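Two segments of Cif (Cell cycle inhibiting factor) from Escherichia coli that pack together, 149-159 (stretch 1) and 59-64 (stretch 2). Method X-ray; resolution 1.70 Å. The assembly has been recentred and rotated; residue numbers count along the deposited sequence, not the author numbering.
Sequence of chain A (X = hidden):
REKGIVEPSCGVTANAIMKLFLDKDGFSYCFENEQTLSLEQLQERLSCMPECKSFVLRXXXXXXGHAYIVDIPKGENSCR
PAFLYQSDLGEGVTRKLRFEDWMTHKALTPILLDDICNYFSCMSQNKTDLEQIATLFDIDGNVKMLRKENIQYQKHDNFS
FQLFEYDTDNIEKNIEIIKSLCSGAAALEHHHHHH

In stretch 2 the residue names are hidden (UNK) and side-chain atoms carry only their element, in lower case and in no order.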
# COMPACT_ATOMS: atom_id res chain seq x y z
N GLU A 149 2.55 21.65 -27.79
CA GLU A 149 2.38 20.66 -28.84
C GLU A 149 1.84 19.30 -28.40
O GLU A 149 1.24 18.57 -29.18
CB GLU A 149 3.74 20.45 -29.63
CG GLU A 149 5.01 19.96 -28.86
CD GLU A 149 5.92 21.09 -28.32
OE1 GLU A 149 5.36 22.16 -28.00
OE2 GLU A 149 7.21 20.92 -28.28
N ASN A 150 2.09 18.94 -27.15
CA ASN A 150 1.69 17.64 -26.67
C ASN A 150 0.31 17.59 -25.99
O ASN A 150 -0.12 16.52 -25.59
CB ASN A 150 2.77 17.07 -25.78
CG ASN A 150 4.06 16.84 -26.55
OD1 ASN A 150 4.00 16.53 -27.75
ND2 ASN A 150 5.19 17.01 -25.89
N ILE A 151 -0.40 18.71 -25.97
CA ILE A 151 -1.81 18.69 -25.57
C ILE A 151 -2.59 17.79 -26.54
O ILE A 151 -2.39 17.84 -27.78
CB ILE A 151 -2.40 20.10 -25.47
CG1 ILE A 151 -1.70 20.89 -24.38
CG2 ILE A 151 -3.93 20.05 -25.20
CD1 ILE A 151 -1.89 22.37 -24.44
N GLN A 152 -3.42 16.91 -25.99
CA GLN A 152 -4.24 15.98 -26.77
C GLN A 152 -5.71 16.27 -26.49
O GLN A 152 -6.38 15.43 -25.96
CB GLN A 152 -4.01 14.51 -26.41
CG GLN A 152 -2.65 14.10 -25.91
CD GLN A 152 -1.72 13.55 -26.98
OE1 GLN A 152 -0.54 13.92 -27.04
NE2 GLN A 152 -2.24 12.65 -27.81
N TYR A 153 -6.19 17.44 -26.87
CA TYR A 153 -7.61 17.74 -26.71
C TYR A 153 -8.48 16.83 -27.59
O TYR A 153 -8.22 16.64 -28.78
CB TYR A 153 -7.89 19.22 -27.01
CG TYR A 153 -9.34 19.60 -26.87
CD1 TYR A 153 -9.95 19.66 -25.62
CD2 TYR A 153 -10.12 19.89 -27.99
CE1 TYR A 153 -11.29 20.00 -25.48
CE2 TYR A 153 -11.47 20.24 -27.86
CZ TYR A 153 -12.05 20.29 -26.61
OH TYR A 153 -13.38 20.63 -26.47
N GLN A 154 -9.50 16.23 -26.97
CA GLN A 154 -10.57 15.50 -27.67
C GLN A 154 -11.89 16.27 -27.47
O GLN A 154 -12.00 17.08 -26.54
CB GLN A 154 -10.62 14.02 -27.22
CG GLN A 154 -10.29 13.71 -25.71
CD GLN A 154 -8.76 13.58 -25.37
OE1 GLN A 154 -7.97 13.04 -26.18
NE2 GLN A 154 -8.35 14.05 -24.17
N LYS A 155 -12.88 16.07 -28.34
CA LYS A 155 -14.10 16.90 -28.32
C LYS A 155 -14.91 16.76 -27.02
O LYS A 155 -15.38 17.75 -26.47
CB LYS A 155 -14.99 16.63 -29.55
CG LYS A 155 -16.05 17.74 -29.83
CD LYS A 155 -16.16 18.08 -31.34
CE LYS A 155 -16.93 19.39 -31.58
NZ LYS A 155 -16.83 19.92 -32.99
N HIS A 156 -15.04 15.54 -26.52
CA HIS A 156 -15.63 15.35 -25.18
C HIS A 156 -14.85 14.30 -24.39
O HIS A 156 -13.91 13.69 -24.91
CB HIS A 156 -17.13 15.02 -25.29
CG HIS A 156 -17.98 16.20 -25.68
ND1 HIS A 156 -18.25 17.25 -24.81
CD2 HIS A 156 -18.61 16.52 -26.85
CE1 HIS A 156 -19.01 18.14 -25.43
NE2 HIS A 156 -19.23 17.73 -26.66
N ASP A 157 -15.20 14.14 -23.12
CA ASP A 157 -14.58 13.13 -22.25
C ASP A 157 -13.06 13.23 -22.09
O ASP A 157 -12.37 12.20 -22.02
CB ASP A 157 -14.90 11.72 -22.74
CG ASP A 157 -16.38 11.49 -22.97
OD1 ASP A 157 -17.23 12.18 -22.35
OD2 ASP A 157 -16.68 10.59 -23.79
N ASN A 158 -12.54 14.46 -22.00
CA ASN A 158 -11.13 14.69 -21.71
C ASN A 158 -10.79 14.18 -20.28
O ASN A 158 -9.79 13.50 -20.07
CB ASN A 158 -10.84 16.19 -21.83
CG ASN A 158 -10.90 16.67 -23.28
OD1 ASN A 158 -11.87 17.34 -23.70
ND2 ASN A 158 -9.89 16.28 -24.05
N PHE A 159 -11.67 14.49 -19.33
CA PHE A 159 -11.41 14.18 -17.93
C PHE A 159 -12.22 12.99 -17.44
O PHE A 159 -13.38 12.79 -17.85
CB PHE A 159 -11.79 15.37 -17.04
CG PHE A 159 -10.84 16.54 -17.14
CD1 PHE A 159 -9.68 16.55 -16.39
CD2 PHE A 159 -11.11 17.60 -17.95
CE1 PHE A 159 -8.79 17.61 -16.43
CE2 PHE A 159 -10.23 18.72 -18.01
CZ PHE A 159 -9.05 18.70 -17.27
N UNK A 59 -7.53 12.51 -10.57
CA UNK A 59 -7.76 13.10 -11.86
C UNK A 59 -7.02 12.38 -12.98
O UNK A 59 -5.80 12.25 -12.93
c UNK A 59 -7.26 14.58 -11.91
c UNK A 59 -7.68 15.22 -13.23
c UNK A 59 -7.81 15.36 -10.66
N UNK A 60 -7.77 11.96 -13.97
CA UNK A 60 -7.22 11.38 -15.23
C UNK A 60 -7.46 12.46 -16.27
O UNK A 60 -8.59 12.70 -16.71
o UNK A 60 -7.52 8.30 -17.02
c UNK A 60 -7.96 10.07 -15.53
n UNK A 60 -5.92 8.69 -15.44
c UNK A 60 -7.08 8.98 -16.05
N UNK A 61 -6.41 13.24 -16.55
CA UNK A 61 -6.48 14.39 -17.41
C UNK A 61 -5.98 14.02 -18.81
O UNK A 61 -4.80 14.01 -19.07
o UNK A 61 -6.01 16.95 -18.62
o UNK A 61 -5.35 17.84 -16.69
c UNK A 61 -5.63 15.50 -16.75
c UNK A 61 -5.69 16.84 -17.42
N UNK A 62 -6.96 13.76 -19.69
CA UNK A 62 -6.69 13.24 -21.02
C UNK A 62 -6.01 14.29 -21.89
O UNK A 62 -5.09 13.98 -22.67
N UNK A 63 -6.46 15.54 -21.77
CA UNK A 63 -5.92 16.62 -22.60
C UNK A 63 -4.47 16.97 -22.25
O UNK A 63 -3.59 17.10 -23.14
c UNK A 63 -6.82 17.84 -22.48
N UNK A 64 -4.18 17.08 -20.95
CA UNK A 64 -2.83 17.30 -20.49
C UNK A 64 -1.99 16.05 -20.64
O UNK A 64 -0.76 16.13 -20.70
c UNK A 64 -1.21 19.71 -19.23
c UNK A 64 -1.63 18.70 -16.98
c UNK A 64 -1.55 18.44 -18.49
c UNK A 64 -2.82 17.78 -19.04

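Position 59 carries three side-chain carbons. The first, CB, bears the other two, so the chain forks at once. There is no polar atom. One branch carbon lies 4.0 Å from CD1 of F159, at the edge of that ring and near its plane. A beta-branched, all-carbon side chain of this size is valine: V59. Its chi1 is t.

Position 60 has two side-chain carbons, the second carrying one oxygen and one nitrogen. The side chain makes no close contact: CB is 5.5 Å from C of F159. That is a short carboxamide, so the residue is asparagine, N60. The contact is made by the backbone. O of N60 receives a CA-H...O contact from CA of F159, at 3.4 Å.

Position 61 also has two side-chain carbons, but the second carries two oxygens. The second carbon lies 3.3 Å from CE1 of F159. This is a carboxylate carried directly on CB: aspartate, D61. D61 and F159 form an antiparallel, non-hydrogen-bonded bridge pair, CA to CA 5.0 Å, with both side chains on the same face of the sheet. OD1 of D61 accepts a hydrogen bond from N of position 64, at 3.0 Å, and so ties the strand end to the turn that follows. OD2 is bonded elsewhere in the structure.

Position 62 has no side-chain atoms, so it is glycine, G62. Its N donates a hydrogen bond to O of N158, at 2.9 Å. There is little room here for a side chain: an ideal CB would lie 2.5 Å from O of N158, a clash.

Position 63 has a single side-chain carbon, CB. It lies 4.3 Å from CA of Y153 and also packs near the side-chain amide of N158. One carbon means alanine, A63. Its O accepts a nearly straight hydrogen bond from N of Q152, at 2.9 Å. CA of A63 also makes a CA-H...O contact with O of Q152, at 3.6 Å.

Position 64 has four side-chain carbons, forked at the second, with no polar atom. The CA-to-CB bond points away from stretch 1, and the nearest approach is a terminal carbon 5.3 Å from CG1 of I151. This is leucine, L64.

The contact buries 424 Å², both sides summed. Two backbone hydrogen bonds hold it, G62 to N158 and Q152 to A63. At one end, the F159 ring packs beside V59 and D61. At the other, A63 fits against the loop and has the largest covered area, while the bare CA of G62 allows close approach to N158.

Stretch 2, residues 59-64: VNDGAL
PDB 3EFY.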